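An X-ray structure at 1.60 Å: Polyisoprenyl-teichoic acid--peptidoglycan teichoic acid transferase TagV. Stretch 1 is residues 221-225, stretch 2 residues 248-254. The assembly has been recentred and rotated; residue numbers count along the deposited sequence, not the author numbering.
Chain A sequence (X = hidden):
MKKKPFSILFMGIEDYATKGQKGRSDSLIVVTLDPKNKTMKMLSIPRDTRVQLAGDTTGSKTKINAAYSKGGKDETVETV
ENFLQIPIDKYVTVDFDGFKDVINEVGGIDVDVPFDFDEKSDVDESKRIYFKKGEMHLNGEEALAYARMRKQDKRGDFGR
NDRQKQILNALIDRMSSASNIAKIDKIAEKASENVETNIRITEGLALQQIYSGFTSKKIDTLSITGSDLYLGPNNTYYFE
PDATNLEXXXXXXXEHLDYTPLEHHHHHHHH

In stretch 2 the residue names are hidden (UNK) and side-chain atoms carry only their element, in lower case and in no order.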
# COMPACT_ATOMS: atom_id res chain seq x y z
N THR A 221 2.52 -10.54 -8.01
CA THR A 221 1.58 -9.43 -7.90
C THR A 221 0.21 -9.89 -8.37
O THR A 221 0.04 -10.28 -9.53
CB THR A 221 2.05 -8.19 -8.68
OG1 THR A 221 3.33 -7.78 -8.18
CG2 THR A 221 1.07 -7.04 -8.46
N LEU A 222 -0.76 -9.85 -7.45
CA LEU A 222 -2.13 -10.24 -7.71
C LEU A 222 -2.96 -9.00 -8.00
O LEU A 222 -2.52 -7.87 -7.80
CB LEU A 222 -2.72 -11.00 -6.53
CG LEU A 222 -1.86 -12.14 -5.97
CD1 LEU A 222 -2.61 -12.88 -4.87
CD2 LEU A 222 -1.45 -13.12 -7.05
N SER A 223 -4.18 -9.22 -8.50
CA SER A 223 -5.03 -8.13 -8.94
C SER A 223 -6.45 -8.34 -8.47
O SER A 223 -6.96 -9.46 -8.51
CB SER A 223 -5.03 -8.01 -10.48
OG SER A 223 -3.73 -7.73 -10.97
N ILE A 224 -7.09 -7.26 -8.04
CA ILE A 224 -8.55 -7.24 -7.87
C ILE A 224 -9.13 -6.80 -9.21
O ILE A 224 -9.13 -5.61 -9.53
CB ILE A 224 -9.00 -6.33 -6.73
CG1 ILE A 224 -8.33 -6.72 -5.41
CG2 ILE A 224 -10.52 -6.38 -6.61
CD1 ILE A 224 -8.75 -8.08 -4.88
N THR A 225 -9.60 -7.76 -10.00
CA THR A 225 -10.29 -7.41 -11.23
C THR A 225 -11.74 -7.07 -10.93
O THR A 225 -12.29 -7.41 -9.88
CB THR A 225 -10.21 -8.56 -12.24
OG1 THR A 225 -10.86 -9.71 -11.71
CG2 THR A 225 -8.74 -8.91 -12.55
N UNK A 248 -10.35 -16.49 -6.03
CA UNK A 248 -9.00 -16.99 -6.32
C UNK A 248 -7.93 -16.19 -5.57
O UNK A 248 -6.96 -16.76 -5.06
c UNK A 248 -8.74 -16.97 -7.83
c UNK A 248 -7.23 -18.97 -7.90
c UNK A 248 -6.00 -19.59 -8.54
n UNK A 248 -5.88 -21.01 -8.13
c UNK A 248 -7.38 -17.51 -8.25
N UNK A 249 -8.06 -14.86 -5.53
CA UNK A 249 -7.10 -14.04 -4.79
C UNK A 249 -7.09 -14.46 -3.32
O UNK A 249 -6.03 -14.61 -2.70
c UNK A 249 -7.43 -12.55 -4.93
c UNK A 249 -6.65 -11.72 -3.90
c UNK A 249 -7.12 -12.06 -6.32
N UNK A 250 -8.29 -14.61 -2.74
CA UNK A 250 -8.40 -15.06 -1.35
C UNK A 250 -7.66 -16.37 -1.15
O UNK A 250 -6.85 -16.50 -0.22
c UNK A 250 -9.88 -15.23 -0.97
c UNK A 250 -12.12 -14.19 -0.55
n UNK A 250 -14.65 -11.70 0.32
n UNK A 250 -12.80 -12.97 -0.15
c UNK A 250 -14.12 -12.86 -0.05
c UNK A 250 -10.64 -13.93 -0.80
n UNK A 250 -14.91 -13.90 -0.33
N UNK A 251 -7.92 -17.37 -2.01
CA UNK A 251 -7.29 -18.67 -1.83
C UNK A 251 -5.78 -18.57 -1.98
O UNK A 251 -5.03 -19.24 -1.26
c UNK A 251 -9.06 -20.45 -2.32
c UNK A 251 -10.14 -21.30 -4.42
n UNK A 251 -11.55 -20.92 -4.10
c UNK A 251 -7.86 -19.67 -2.84
c UNK A 251 -9.35 -21.67 -3.18
N UNK A 252 -5.32 -17.73 -2.90
CA UNK A 252 -3.88 -17.59 -3.13
C UNK A 252 -3.19 -16.98 -1.92
O UNK A 252 -2.14 -17.47 -1.48
c UNK A 252 -3.64 -16.73 -4.37
c UNK A 252 -2.15 -16.57 -4.64
o UNK A 252 -4.26 -17.38 -5.49
N UNK A 253 -3.77 -15.91 -1.36
CA UNK A 253 -3.18 -15.27 -0.18
C UNK A 253 -3.25 -16.19 1.04
O UNK A 253 -2.30 -16.27 1.82
c UNK A 253 -2.23 -12.58 -1.21
c UNK A 253 -3.89 -13.95 0.11
c UNK A 253 -3.72 -12.87 -0.96
c UNK A 253 -4.46 -11.60 -0.59
N UNK A 254 -4.38 -16.88 1.21
CA UNK A 254 -4.52 -17.85 2.29
C UNK A 254 -3.46 -18.94 2.21
O UNK A 254 -2.84 -19.28 3.22
n UNK A 254 -9.37 -17.12 2.59
o UNK A 254 -8.55 -18.97 1.57
c UNK A 254 -8.37 -17.93 2.23
c UNK A 254 -5.92 -18.47 2.24
c UNK A 254 -6.99 -17.51 2.68

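Position 248 carries four carbons in an unbranched row closed by a nitrogen, and this chain stays out of reach of stretch 1. A linear C4N side chain is that of lysine, so the residue is Lys 248.

At position 249 the side chain has three carbons and no heteroatom, the first carbon carrying the other two. Its CA-to-CB bond points toward stretch 1, where one branch lies 3.4 Å from Ser 223 O and the other 4.3 Å from both Leu 222 CD1 and Ile 224 CD1. Branching at CB with carbon alone identifies Val 249; the methyl near the Ser 223 carbonyl is CG2, and the one near Leu 222 and Ile 224 is CG1.

Position 250 shows three carbons, a nitrogen, and then a carbon bearing two further nitrogens. This guanidinium group defines Arg 250. Its CA-to-CB bond points away from stretch 1, and its nitrogens find hydrogen-bonding partners elsewhere in the structure.

Position 251 again has four carbons in a row ending in nitrogen, out of reach of stretch 1 and exposed. It is Lys 251.

Position 252 has one carbon carrying an oxygen and a carbon. The carbon branch lies 3.7 Å from Leu 222 CD1, whereas the oxygen is 2.8 Å from Lys 248 O. A hydroxyl and a methyl on CB make this Thr 252. Its OG1 donates a hydrogen bond to Lys 248 O, which also accepts one from Thr 252 N at 2.9 Å, while CG2 is the atom that meets Leu 222.

Position 253 has four carbons, forked at the second. Its CA-to-CB bond runs sideways, yet the end of the side chain comes nearer, one terminal carbon lying 3.7 Å from Leu 222 CD1. This is Leu 253, and that carbon is CD2.

Position 254 has three carbons, the third holding one oxygen and one nitrogen: the carboxamide of Gln 254. It is buried but does not reach stretch 1.

The contact is small, burying 225 Å² over both sides, and has no hydrogen bond between the stretches. Leu 222 is its centre: its CA-to-CB bond points toward the helix, and CD1 approaches Val 249, Thr 252 and Leu 253. Thr 252 and Leu 253 follow Val 249 by three and four residues, so the helical repeat places all three along one face. Val 249 extends the packing to Ile 224, whose side chain starts sideways but ends nearer the helix.

Stretch 2 248-254: KVRKTLQ
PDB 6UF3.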